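Local structure of putative uncharacterized protein (Bacteroides vulgatus, 4F7A) at residues K225-S230 with N350-S355; D238-I243 with L331-E336; L118-E123 with S194-F199; S212-T217 with W504-N509. The protein probably binds glycans, with mucin O-glycans as likely ligands, as a SusD-like nutrient-binding lipoprotein of the outer membrane. One frame throughout, in Å; residues are numbered along the deposited sequence. Where two conformers were deposited one is given.

Overall arrangement
The four contacts show how one largely helical chain varies its chemistry with depth. Contacts 2 and 3 are buried, with centres about 12 Å apart, and they meet directly: I241 packs on F199, and E239 forms a salt bridge with K198. Contact 3 joins two helices mainly through apolar and aromatic groups, with no hydrogen bond across, whereas contact 2 pairs two short strands through backbone hydrogen bonds and one to an asparagine side chain. Contacts 1 and 4 lie farther out, contact 1 at the last turn of helix 216-228 on the surface and contact 4 in the turn just before that helix. Each sets the helix or its approach against a loop, partly through water.

Contact 1 (K225-S230 with N350-S355); sequences KALENS and NPKNES
The side-chain nitrogen ND2 of N350, part of an amide that L227 touches through its CD1 methyl, is gripped by more than one oxygen. It donates to E354 OE2 over 2.9 Å, with that oxygen close to the amide plane and using its anti lone pair, and it donates also to the backbone oxygen of R341. The other end of the amide is engaged as well: N350 OD1 accepts from K352 N at 2.8 Å, the donor standing 38° out of the carbonyl plane. Held at both ends, the amide has little freedom to turn, and N350 OD1 sits 3.5 Å from L227 CD1, the two side chains crossing at about a right angle.

Van der Waals contact extends from here along the loop. L227 lays its CB against the ring of P351, 3.7 Å from CG, while E228 reaches the same ring, CG resting near P351 CG and OE2 near P351 CB. K352 closes the other flank: its CE approaches L227 O to 3.4 Å and also meets L227 CD2. The chain then bends at its last torsion (chi4 -73°), which places NZ where it donates to a water 3.0 Å away. That water in turn donates to L227 O at 2.9 Å, so a carbonyl in the last turn of the helix is tied to the lysine without direct bonding.

No direct hydrogen bond joins the two segments. Instead, the Asx turn at N350 sets P351 and K352 against L227 in the last turn of helix 216-228, within this TPR-like helical fold.

Contact 2 (D238-I243 with L331-E336); sequences DENIQI and LLTAAE
N240 sets CG anti to its own carbonyl carbon (chi1 -79°) and OD1 nearly eclipsed with CA (chi2 -3°), which directs the amide oxygen at the backbone of A334. Beside it lies a classic beta bulge in a two-stranded antiparallel ladder, where L331 and L332 both face I241. I241 O accepts twice, from L331 N at 2.8 Å and from L332 N at 3.2 Å, both donors arriving from the same face of its plane. I241 N repays L332 O with a bond of 2.8 Å, completing the hydrogen-bonded pair.

The side chains of I241 and L332 lie side by side and point the same way, CB to CB 4.0 Å, toward helix 193-210, where I241 meets F199 and L332 meets L203. Farther along, I243 CG1 packs on L331 CD1 at 3.6 Å.

Where strand 329-332 gives way to helix 334-346, N240 OD1 accepts from A334 N over 2.8 Å in a nearly straight bond (173°), its donor lying above the carbonyl plane. The N-cap residue T333 serves the same helix start from within its own segment: its OG1 accepts from E336 N at 2.9 Å.

Contact 3 (L118-E123 with S194-F199); sequences LILKVE and SRWIKF
I119 drops its CG2 methyl onto the ring of F199, 3.6 Å from the ring centroid and almost on the normal, a CH-pi contact in which the methyl is close to all six ring carbons. The two side chains slide past each other in opposite directions. With CG2 anti to the backbone N and CG1 beside it (chi1 -64°), the isoleucine divides its branches: CG2 covers the phenylalanine, while CD1 at the end of the other branch approaches W196 O to 3.4 Å. L120 stands at the rim of the indole, its CG 3.8 Å from W196 CZ3 and its CD2 in the ring plane. The same CD2 also meets the edge of the phenyl ring, 4.3 Å from F199 CE2, so one leucine touches both aromatic groups. E123 adds its CB, 4.1 Å from F199 CZ.

An alanine in place of F199 would probably open a gap between the helices, with the CG2 of I119 deprived of the ring face it rests on.

The second shell fixes these groups from several directions. I119 is backed by A165 and L169 of helix 151-174, L120 by F25 and I28 of helix 15-30, and F199 is met in turn by I241 of the strand pair. Helices 111-132 and 193-210 pack at a shallow angle in this TPR-like helical fold: the segments run at 29° with axes 10.7 Å apart, and the large aromatic side chains span that separation.

No hydrogen bond crosses between the segments. Cohesion between them probably rests on burial of apolar surface and on close fit, and is likely to be sensitive to side-chain shape.

Contact 4 (S212-T217 with W504-N509); sequences SNVDKT and WDTGKN
N213 anchors the close-fitting part of this contact through its side-chain amide. ND2 donates to N509 OD1 over 2.9 Å, arriving in the plane of that carbonyl on a lone pair, although the two amide planes are turned 41° apart. A water takes a second bond from N213 ND2 at 2.9 Å; it also accepts from T506 N and donates to W504 O. A second water donates to the same W504 O at 2.7 Å and accepts from V214 N at 3.0 Å. The other end of the asparagine amide is held by N510 N and R347, so an alanine here would probably leave N509 OD1 without this donor, cost the first water one of its two N-H partners, and take away the oxygen that R347 and N510 N share.

The C-terminal tail thus passes across the turn that leads into helix 216-228, whose N-cap is D215, its OD1 accepting from L218 N. W504, on the tail side, is fastened through NE1 to D130, and N509 ND2 is bound by E417.

Toward solvent the contact becomes looser. V214 offers CG1 to W504 CA at 3.9 Å, and its CB lies equally far from T506 CG2. G507 and K508, between T506 and N509, are exposed.

Contact 1 (K225-S230 with N350-S355)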
loop_
_atom_site.group_PDB
_atom_site.type_symbol
_atom_site.label_atom_id
_atom_site.label_comp_id
_atom_site.label_asym_id
_atom_site.label_seq_id
_atom_site.Cartn_x
_atom_site.Cartn_y
_atom_site.Cartn_z
ATOM N N LYS A 225 -17.330 14.003 1.115
ATOM C CA LYS A 225 -17.938 13.049 2.025
ATOM C C LYS A 225 -16.984 12.579 3.125
ATOM O O LYS A 225 -17.381 12.542 4.305
ATOM C CB LYS A 225 -18.503 11.848 1.256
ATOM C CG LYS A 225 -19.753 12.185 0.430
ATOM C CD LYS A 225 -20.537 10.928 -0.037
ATOM C CE LYS A 225 -19.705 9.987 -0.827
ATOM N NZ LYS A 225 -20.467 8.870 -1.500
ATOM N N ALA A 226 -15.757 12.229 2.737
ATOM C CA ALA A 226 -14.732 11.784 3.664
ATOM C C ALA A 226 -14.431 12.803 4.755
ATOM O O ALA A 226 -14.391 12.461 5.933
ATOM C CB ALA A 226 -13.443 11.425 2.913
ATOM N N LEU A 227 -14.272 14.057 4.357
ATOM C CA LEU A 227 -13.815 15.093 5.272
ATOM C C LEU A 227 -14.942 15.885 5.951
ATOM O O LEU A 227 -14.666 16.666 6.850
ATOM C CB LEU A 227 -12.816 16.004 4.564
ATOM C CG LEU A 227 -11.469 15.334 4.279
ATOM C CD1 LEU A 227 -10.631 16.151 3.263
ATOM C CD2 LEU A 227 -10.711 15.126 5.626
ATOM N N GLU A 228 -16.203 15.672 5.556
ATOM C CA GLU A 228 -17.327 16.281 6.267
ATOM C C GLU A 228 -18.068 15.299 7.159
ATOM O O GLU A 228 -18.873 15.701 7.967
ATOM C CB GLU A 228 -18.306 16.919 5.285
ATOM C CG GLU A 228 -17.706 18.121 4.591
ATOM C CD GLU A 228 -18.719 18.932 3.824
ATOM O OE1 GLU A 228 -19.659 18.330 3.231
ATOM O OE2 GLU A 228 -18.551 20.171 3.811
ATOM N N ASN A 229 -17.820 14.009 7.007
ATOM C CA ASN A 229 -18.506 13.054 7.857
ATOM C C ASN A 229 -18.169 13.368 9.315
ATOM O O ASN A 229 -16.996 13.567 9.667
ATOM C CB ASN A 229 -18.147 11.631 7.444
ATOM C CG ASN A 229 -18.888 10.566 8.274
ATOM O OD1 ASN A 229 -18.590 10.387 9.432
ATOM N ND2 ASN A 229 -19.841 9.869 7.662
ATOM N N SER A 230 -19.195 13.433 10.156
ATOM C CA SER A 230 -19.028 13.910 11.527
ATOM C C SER A 230 -18.141 13.002 12.398
ATOM O O SER A 230 -17.669 13.445 13.428
ATOM C CB SER A 230 -20.403 14.084 12.185
ATOM O OG SER A 230 -21.031 12.822 12.280
ATOM N N ASN A 350 -10.538 20.184 -0.796
ATOM C CA ASN A 350 -10.661 19.911 0.625
ATOM C C ASN A 350 -11.751 20.823 1.175
ATOM O O ASN A 350 -11.596 22.033 1.134
ATOM C CB ASN A 350 -9.323 20.180 1.333
ATOM C CG ASN A 350 -9.314 19.739 2.762
ATOM O OD1 ASN A 350 -10.358 19.636 3.399
ATOM N ND2 ASN A 350 -8.110 19.487 3.298
ATOM N N PRO A 351 -12.839 20.251 1.713
ATOM C CA PRO A 351 -13.903 21.130 2.246
ATOM C C PRO A 351 -13.530 21.819 3.553
ATOM O O PRO A 351 -14.248 22.718 3.982
ATOM C CB PRO A 351 -15.063 20.162 2.473
ATOM C CG PRO A 351 -14.368 18.859 2.862
ATOM C CD PRO A 351 -13.144 18.830 1.941
ATOM N N LYS A 352 -12.446 21.397 4.209
ATOM C CA LYS A 352 -12.037 22.020 5.469
ATOM C C LYS A 352 -11.228 23.267 5.196
ATOM O O LYS A 352 -10.583 23.377 4.161
ATOM C CB LYS A 352 -11.178 21.057 6.278
ATOM C CG LYS A 352 -11.899 19.791 6.705
ATOM C CD LYS A 352 -10.991 18.905 7.538
ATOM C CE LYS A 352 -11.749 17.769 8.197
ATOM N NZ LYS A 352 -12.600 18.225 9.329
ATOM N N ASN A 353 -11.203 24.160 6.169
ATOM C CA ASN A 353 -10.441 25.392 6.077
ATOM C C ASN A 353 -8.994 25.159 6.516
ATOM O O ASN A 353 -8.598 25.552 7.615
ATOM C CB ASN A 353 -11.088 26.479 6.957
ATOM C CG ASN A 353 -12.557 26.754 6.588
ATOM O OD1 ASN A 353 -12.947 26.646 5.424
ATOM N ND2 ASN A 353 -13.373 27.138 7.594
ATOM N N GLU A 354 -8.223 24.480 5.667
ATOM C CA GLU A 354 -6.845 24.127 5.980
ATOM C C GLU A 354 -6.008 24.108 4.698
ATOM O O GLU A 354 -6.480 23.727 3.629
ATOM C CB GLU A 354 -6.787 22.777 6.708
ATOM C CG GLU A 354 -7.332 21.590 5.892
ATOM C CD GLU A 354 -7.558 20.324 6.724
ATOM O OE1 GLU A 354 -7.645 20.400 7.976
ATOM O OE2 GLU A 354 -7.664 19.245 6.107
ATOM N N SER A 355 -4.766 24.546 4.813
ATOM C CA SER A 355 -3.905 24.695 3.667
ATOM C C SER A 355 -3.090 23.443 3.441
ATOM O O SER A 355 -2.912 22.607 4.347
ATOM C CB SER A 355 -2.967 25.885 3.839
ATOM O OG SER A 355 -1.967 25.625 4.810
HETATM O O HOH W 1 -15.156 19.250 8.044
#

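Contact 2 (D238-I243 with L331-E336)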
loop_
_atom_site.group_PDB
_atom_site.type_symbol
_atom_site.label_atom_id
_atom_site.label_comp_id
_atom_site.label_asym_id
_atom_site.label_seq_id
_atom_site.Cartn_x
_atom_site.Cartn_y
_atom_site.Cartn_z
ATOM N N ASP A 238 -1.838 6.987 17.317
ATOM C CA ASP A 238 -2.389 5.991 18.233
ATOM C C ASP A 238 -3.610 5.292 17.627
ATOM O O ASP A 238 -3.981 4.224 18.071
ATOM C CB ASP A 238 -2.735 6.626 19.580
ATOM C CG ASP A 238 -1.507 7.094 20.342
ATOM O OD1 ASP A 238 -0.411 6.528 20.141
ATOM O OD2 ASP A 238 -1.640 8.042 21.138
ATOM N N GLU A 239 -4.199 5.885 16.589
ATOM C CA GLU A 239 -5.392 5.326 15.927
ATOM C C GLU A 239 -5.087 4.716 14.545
ATOM O O GLU A 239 -5.989 4.447 13.754
ATOM C CB GLU A 239 -6.498 6.399 15.837
ATOM C CG GLU A 239 -6.941 6.884 17.232
ATOM C CD GLU A 239 -8.264 7.644 17.255
ATOM O OE1 GLU A 239 -8.725 8.151 16.217
ATOM O OE2 GLU A 239 -8.824 7.771 18.354
ATOM N N ASN A 240 -3.811 4.497 14.254
ATOM C CA ASN A 240 -3.425 3.954 12.946
ATOM C C ASN A 240 -4.110 2.586 12.762
ATOM O O ASN A 240 -4.210 1.810 13.701
ATOM C CB ASN A 240 -1.903 3.762 12.881
ATOM C CG ASN A 240 -1.159 5.037 12.627
ATOM O OD1 ASN A 240 -1.773 6.099 12.442
ATOM N ND2 ASN A 240 0.182 4.955 12.643
ATOM N N ILE A 241 -4.589 2.318 11.554
ATOM C CA ILE A 241 -5.127 0.999 11.229
ATOM C C ILE A 241 -3.927 0.083 11.014
ATOM O O ILE A 241 -3.080 0.339 10.153
ATOM C CB ILE A 241 -6.007 1.020 9.968
ATOM C CG1 ILE A 241 -7.108 2.105 10.091
ATOM C CG2 ILE A 241 -6.601 -0.381 9.688
ATOM C CD1 ILE A 241 -7.995 2.059 11.379
ATOM N N GLN A 242 -3.879 -0.986 11.801
ATOM C CA GLN A 242 -2.763 -1.916 11.785
ATOM C C GLN A 242 -3.240 -3.243 12.345
ATOM O O GLN A 242 -4.039 -3.279 13.270
ATOM C CB GLN A 242 -1.601 -1.390 12.617
ATOM C CG GLN A 242 -1.937 -0.965 14.026
ATOM C CD GLN A 242 -0.770 -0.263 14.692
ATOM O OE1 GLN A 242 0.096 0.268 14.025
ATOM N NE2 GLN A 242 -0.751 -0.260 16.008
ATOM N N ILE A 243 -2.758 -4.317 11.753
ATOM C CA ILE A 243 -3.250 -5.662 12.055
ATOM C C ILE A 243 -2.458 -6.353 13.151
ATOM O O ILE A 243 -1.222 -6.431 13.081
ATOM C CB ILE A 243 -3.226 -6.562 10.825
ATOM C CG1 ILE A 243 -4.058 -5.952 9.686
ATOM C CG2 ILE A 243 -3.736 -8.006 11.207
ATOM C CD1 ILE A 243 -5.566 -5.720 9.982
ATOM N N LEU A 331 -1.510 -0.560 7.957
ATOM C CA LEU A 331 -2.326 -0.506 6.725
ATOM C C LEU A 331 -2.711 0.916 6.318
ATOM O O LEU A 331 -2.766 1.220 5.122
ATOM C CB LEU A 331 -3.611 -1.334 6.869
ATOM C CG LEU A 331 -3.396 -2.852 6.970
ATOM C CD1 LEU A 331 -4.730 -3.546 7.151
ATOM C CD2 LEU A 331 -2.636 -3.375 5.748
ATOM N N LEU A 332 -3.024 1.759 7.296
ATOM C CA LEU A 332 -3.477 3.134 7.025
ATOM C C LEU A 332 -3.175 4.034 8.241
ATOM O O LEU A 332 -3.699 3.812 9.322
ATOM C CB LEU A 332 -4.974 3.132 6.693
ATOM C CG LEU A 332 -5.529 4.394 6.033
ATOM C CD1 LEU A 332 -6.821 4.087 5.288
ATOM C CD2 LEU A 332 -5.728 5.489 7.054
ATOM N N THR A 333 -2.345 5.055 8.039
ATOM C CA THR A 333 -1.834 5.854 9.129
ATOM C C THR A 333 -2.482 7.224 9.138
ATOM O O THR A 333 -2.966 7.719 8.105
ATOM C CB THR A 333 -0.295 6.024 9.028
ATOM O OG1 THR A 333 0.039 6.760 7.841
ATOM C CG2 THR A 333 0.423 4.640 9.027
ATOM N N ALA A 334 -2.458 7.829 10.322
ATOM C CA ALA A 334 -2.747 9.225 10.515
ATOM C C ALA A 334 -1.858 10.110 9.620
ATOM O O ALA A 334 -2.333 11.065 8.996
ATOM C CB ALA A 334 -2.525 9.565 12.005
ATOM N N ALA A 335 -0.570 9.799 9.545
ATOM C CA ALA A 335 0.351 10.604 8.731
ATOM C C ALA A 335 -0.122 10.610 7.272
ATOM O O ALA A 335 -0.274 11.676 6.668
ATOM C CB ALA A 335 1.822 10.074 8.843
ATOM N N GLU A 336 -0.376 9.434 6.716
ATOM C CA GLU A 336 -0.916 9.332 5.346
ATOM C C GLU A 336 -2.185 10.175 5.203
ATOM O O GLU A 336 -2.380 10.865 4.211
ATOM C CB GLU A 336 -1.213 7.866 4.979
ATOM C CG GLU A 336 -1.913 7.759 3.625
ATOM C CD GLU A 336 -2.455 6.395 3.272
ATOM O OE1 GLU A 336 -2.195 5.415 4.007
ATOM O OE2 GLU A 336 -3.144 6.320 2.228
HETATM O O HOH W 2 0.894 8.075 11.622
#

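Contact 3 (L118-E123 with S194-F199)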
loop_
_atom_site.group_PDB
_atom_site.type_symbol
_atom_site.label_atom_id
_atom_site.label_comp_id
_atom_site.label_asym_id
_atom_site.label_seq_id
_atom_site.Cartn_x
_atom_site.Cartn_y
_atom_site.Cartn_z
ATOM N N LEU A 118 -17.865 -4.610 5.348
ATOM C CA LEU A 118 -17.776 -3.836 4.107
ATOM C C LEU A 118 -16.478 -3.057 4.038
ATOM O O LEU A 118 -15.826 -3.034 2.996
ATOM C CB LEU A 118 -18.959 -2.879 3.968
ATOM C CG LEU A 118 -20.279 -3.590 3.677
ATOM C CD1 LEU A 118 -21.430 -2.588 3.540
ATOM C CD2 LEU A 118 -20.181 -4.445 2.434
ATOM N N ILE A 119 -16.114 -2.415 5.145
ATOM C CA ILE A 119 -14.859 -1.645 5.206
ATOM C C ILE A 119 -13.663 -2.572 4.953
ATOM O O ILE A 119 -12.774 -2.276 4.151
ATOM C CB ILE A 119 -14.738 -0.875 6.557
ATOM C CG1 ILE A 119 -15.860 0.177 6.655
ATOM C CG2 ILE A 119 -13.355 -0.156 6.675
ATOM C CD1 ILE A 119 -16.242 0.573 8.068
ATOM N N LEU A 120 -13.622 -3.703 5.638
ATOM C CA LEU A 120 -12.525 -4.639 5.412
ATOM C C LEU A 120 -12.487 -5.155 3.966
ATOM O O LEU A 120 -11.425 -5.376 3.409
ATOM C CB LEU A 120 -12.631 -5.813 6.381
ATOM C CG LEU A 120 -12.406 -5.507 7.844
ATOM C CD1 LEU A 120 -12.744 -6.775 8.674
ATOM C CD2 LEU A 120 -10.979 -4.969 8.116
ATOM N N LYS A 121 -13.656 -5.360 3.363
ATOM C CA LYS A 121 -13.732 -5.877 1.998
ATOM C C LYS A 121 -13.140 -4.870 1.006
ATOM O O LYS A 121 -12.390 -5.236 0.082
ATOM C CB LYS A 121 -15.191 -6.216 1.680
ATOM C CG LYS A 121 -15.400 -6.902 0.358
ATOM C CD LYS A 121 -16.788 -7.529 0.247
ATOM C CE LYS A 121 -17.900 -6.499 0.154
ATOM N NZ LYS A 121 -19.302 -7.105 0.115
ATOM N N VAL A 122 -13.431 -3.596 1.228
ATOM C CA VAL A 122 -12.872 -2.527 0.399
ATOM C C VAL A 122 -11.379 -2.373 0.666
ATOM O O VAL A 122 -10.585 -2.213 -0.271
ATOM C CB VAL A 122 -13.573 -1.173 0.636
ATOM C CG1 VAL A 122 -12.843 -0.053 -0.117
ATOM C CG2 VAL A 122 -15.016 -1.250 0.240
ATOM N N GLU A 123 -10.991 -2.431 1.941
ATOM C CA GLU A 123 -9.559 -2.405 2.300
ATOM C C GLU A 123 -8.768 -3.510 1.571
ATOM O O GLU A 123 -7.700 -3.263 1.044
ATOM C CB GLU A 123 -9.368 -2.524 3.825
ATOM C CG GLU A 123 -7.909 -2.798 4.261
ATOM C CD GLU A 123 -6.927 -1.725 3.869
ATOM O OE1 GLU A 123 -7.355 -0.584 3.540
ATOM O OE2 GLU A 123 -5.703 -2.029 3.896
ATOM N N SER A 194 -17.534 4.012 16.218
ATOM C CA SER A 194 -17.032 5.280 15.695
ATOM C C SER A 194 -15.669 5.159 15.035
ATOM O O SER A 194 -15.426 5.793 14.001
ATOM C CB SER A 194 -16.970 6.358 16.776
ATOM O OG SER A 194 -18.252 6.715 17.224
ATOM N N ARG A 195 -14.775 4.344 15.593
ATOM C CA ARG A 195 -13.457 4.173 14.995
ATOM C C ARG A 195 -13.483 3.447 13.658
ATOM O O ARG A 195 -12.686 3.740 12.775
ATOM C CB ARG A 195 -12.503 3.490 15.978
ATOM C CG ARG A 195 -12.112 4.368 17.174
ATOM C CD ARG A 195 -10.870 5.199 16.916
ATOM N NE ARG A 195 -9.668 4.369 16.915
ATOM C CZ ARG A 195 -8.998 3.992 18.001
ATOM N NH1 ARG A 195 -9.365 4.391 19.213
ATOM N NH2 ARG A 195 -7.939 3.220 17.871
ATOM N N TRP A 196 -14.416 2.520 13.490
ATOM C CA TRP A 196 -14.645 1.905 12.182
ATOM C C TRP A 196 -15.100 2.925 11.143
ATOM O O TRP A 196 -14.648 2.896 10.011
ATOM C CB TRP A 196 -15.665 0.753 12.290
ATOM C CG TRP A 196 -15.060 -0.523 12.783
ATOM C CD1 TRP A 196 -15.082 -0.993 14.065
ATOM C CD2 TRP A 196 -14.336 -1.494 12.013
ATOM N NE1 TRP A 196 -14.419 -2.198 14.140
ATOM C CE2 TRP A 196 -13.956 -2.529 12.891
ATOM C CE3 TRP A 196 -13.967 -1.586 10.665
ATOM C CZ2 TRP A 196 -13.252 -3.648 12.464
ATOM C CZ3 TRP A 196 -13.245 -2.696 10.240
ATOM C CH2 TRP A 196 -12.883 -3.709 11.149
ATOM N N ILE A 197 -15.977 3.839 11.536
ATOM C CA ILE A 197 -16.424 4.880 10.615
ATOM C C ILE A 197 -15.271 5.815 10.244
ATOM O O ILE A 197 -15.094 6.182 9.069
ATOM C CB ILE A 197 -17.612 5.699 11.177
ATOM C CG1 ILE A 197 -18.818 4.784 11.453
ATOM C CG2 ILE A 197 -17.986 6.838 10.169
ATOM C CD1 ILE A 197 -20.060 5.504 12.111
ATOM N N LYS A 198 -14.439 6.161 11.230
ATOM C CA LYS A 198 -13.220 6.957 10.965
ATOM C C LYS A 198 -12.247 6.268 10.001
ATOM O O LYS A 198 -11.678 6.908 9.103
ATOM C CB LYS A 198 -12.560 7.308 12.295
ATOM C CG LYS A 198 -11.449 8.311 12.214
ATOM C CD LYS A 198 -10.800 8.552 13.578
ATOM C CE LYS A 198 -11.766 9.053 14.615
ATOM N NZ LYS A 198 -11.019 9.689 15.772
ATOM N N PHE A 199 -12.080 4.963 10.169
ATOM C CA PHE A 199 -11.366 4.105 9.218
ATOM C C PHE A 199 -12.000 4.247 7.810
ATOM O O PHE A 199 -11.306 4.589 6.844
ATOM C CB PHE A 199 -11.400 2.653 9.770
ATOM C CG PHE A 199 -10.738 1.587 8.900
ATOM C CD1 PHE A 199 -10.038 1.873 7.743
ATOM C CD2 PHE A 199 -10.820 0.268 9.301
ATOM C CE1 PHE A 199 -9.461 0.859 6.998
ATOM C CE2 PHE A 199 -10.233 -0.760 8.568
ATOM C CZ PHE A 199 -9.565 -0.470 7.410
#

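Contact 4 (S212-T217 with W504-N509)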
loop_
_atom_site.group_PDB
_atom_site.type_symbol
_atom_site.label_atom_id
_atom_site.label_comp_id
_atom_site.label_asym_id
_atom_site.label_seq_id
_atom_site.Cartn_x
_atom_site.Cartn_y
_atom_site.Cartn_z
ATOM N N SER A 212 -8.211 11.205 -8.451
ATOM C CA SER A 212 -8.241 12.666 -8.691
ATOM C C SER A 212 -7.727 13.119 -10.058
ATOM O O SER A 212 -8.192 14.143 -10.561
ATOM C CB SER A 212 -7.525 13.438 -7.576
ATOM O OG SER A 212 -6.160 13.071 -7.499
ATOM N N ASN A 213 -6.802 12.366 -10.668
ATOM C CA ASN A 213 -6.289 12.718 -11.998
ATOM C C ASN A 213 -7.219 12.262 -13.098
ATOM O O ASN A 213 -7.396 12.986 -14.063
ATOM C CB ASN A 213 -4.909 12.134 -12.261
ATOM C CG ASN A 213 -3.835 12.777 -11.437
ATOM O OD1 ASN A 213 -3.915 13.978 -11.077
ATOM N ND2 ASN A 213 -2.785 12.009 -11.166
ATOM N N VAL A 214 -7.820 11.080 -12.947
ATOM C CA VAL A 214 -8.754 10.548 -13.963
ATOM C C VAL A 214 -10.167 11.094 -13.876
ATOM O O VAL A 214 -10.841 11.244 -14.910
ATOM C CB VAL A 214 -8.777 8.975 -13.966
ATOM C CG1 VAL A 214 -9.427 8.413 -12.709
ATOM C CG2 VAL A 214 -9.483 8.445 -15.208
ATOM N N ASP A 215 -10.640 11.384 -12.668
ATOM C CA ASP A 215 -12.040 11.770 -12.464
ATOM C C ASP A 215 -12.170 12.774 -11.325
ATOM O O ASP A 215 -12.492 12.419 -10.172
ATOM C CB ASP A 215 -12.892 10.524 -12.212
ATOM C CG ASP A 215 -14.394 10.778 -12.361
ATOM O OD1 ASP A 215 -14.838 11.923 -12.221
ATOM O OD2 ASP A 215 -15.151 9.806 -12.586
ATOM N N LYS A 216 -11.906 14.040 -11.645
ATOM C CA LYS A 216 -11.899 15.078 -10.627
ATOM C C LYS A 216 -13.254 15.247 -9.966
ATOM O O LYS A 216 -13.331 15.557 -8.768
ATOM C CB LYS A 216 -11.441 16.423 -11.201
ATOM C CG LYS A 216 -11.324 17.525 -10.148
ATOM C CD LYS A 216 -10.755 18.822 -10.757
ATOM C CE LYS A 216 -10.796 19.983 -9.751
ATOM N NZ LYS A 216 -10.203 21.220 -10.345
ATOM N N THR A 217 -14.323 15.066 -10.736
ATOM C CA THR A 217 -15.674 15.198 -10.204
ATOM C C THR A 217 -15.952 14.174 -9.111
ATOM O O THR A 217 -16.462 14.533 -8.074
ATOM C CB THR A 217 -16.728 15.061 -11.320
ATOM O OG1 THR A 217 -16.527 16.120 -12.251
ATOM C CG2 THR A 217 -18.142 15.134 -10.758
ATOM N N TRP A 504 -6.786 4.676 -13.210
ATOM C CA TRP A 504 -6.429 5.880 -12.430
ATOM C C TRP A 504 -5.082 6.502 -12.741
ATOM O O TRP A 504 -4.774 7.578 -12.223
ATOM C CB TRP A 504 -6.573 5.677 -10.924
ATOM C CG TRP A 504 -5.951 4.440 -10.300
ATOM C CD1 TRP A 504 -6.632 3.454 -9.635
ATOM C CD2 TRP A 504 -4.558 4.099 -10.178
ATOM N NE1 TRP A 504 -5.766 2.524 -9.141
ATOM C CE2 TRP A 504 -4.487 2.882 -9.467
ATOM C CE3 TRP A 504 -3.377 4.684 -10.610
ATOM C CZ2 TRP A 504 -3.282 2.272 -9.156
ATOM C CZ3 TRP A 504 -2.192 4.079 -10.334
ATOM C CH2 TRP A 504 -2.142 2.864 -9.619
ATOM N N ASP A 505 -4.324 5.856 -13.614
ATOM C CA ASP A 505 -2.987 6.280 -14.027
ATOM C C ASP A 505 -3.134 6.982 -15.374
ATOM O O ASP A 505 -3.284 6.325 -16.413
ATOM C CB ASP A 505 -2.091 5.031 -14.142
ATOM C CG ASP A 505 -0.691 5.323 -14.647
ATOM O OD1 ASP A 505 -0.375 6.497 -14.950
ATOM O OD2 ASP A 505 0.094 4.355 -14.735
ATOM N N THR A 506 -3.111 8.311 -15.348
ATOM C CA THR A 506 -3.266 9.115 -16.571
ATOM C C THR A 506 -1.919 9.505 -17.165
ATOM O O THR A 506 -1.858 10.088 -18.234
ATOM C CB THR A 506 -4.047 10.405 -16.284
ATOM O OG1 THR A 506 -3.334 11.170 -15.303
ATOM C CG2 THR A 506 -5.440 10.080 -15.759
ATOM N N GLY A 507 -0.836 9.234 -16.457
ATOM C CA GLY A 507 0.487 9.612 -16.928
ATOM C C GLY A 507 0.860 11.039 -16.584
ATOM O O GLY A 507 1.964 11.467 -16.892
ATOM N N LYS A 508 -0.052 11.797 -15.972
ATOM C CA LYS A 508 0.306 13.122 -15.478
ATOM C C LYS A 508 -0.661 13.585 -14.424
ATOM O O LYS A 508 -1.769 13.081 -14.325
ATOM C CB LYS A 508 0.402 14.149 -16.604
ATOM C CG LYS A 508 -0.907 14.580 -17.215
ATOM C CD LYS A 508 -0.628 15.540 -18.381
ATOM C CE LYS A 508 -1.904 16.203 -18.907
ATOM N NZ LYS A 508 -2.976 15.212 -19.227
ATOM N N ASN A 509 -0.224 14.535 -13.614
ATOM C CA ASN A 509 -1.073 15.078 -12.597
ATOM C C ASN A 509 -1.866 16.197 -13.242
ATOM O O ASN A 509 -1.300 17.095 -13.870
ATOM C CB ASN A 509 -0.251 15.484 -11.376
ATOM C CG ASN A 509 0.452 14.291 -10.775
ATOM O OD1 ASN A 509 -0.198 13.272 -10.529
ATOM N ND2 ASN A 509 1.781 14.389 -10.545
HETATM O O HOH W 3 -2.720 9.430 -12.588
HETATM O O HOH W 4 -6.367 9.353 -10.910
#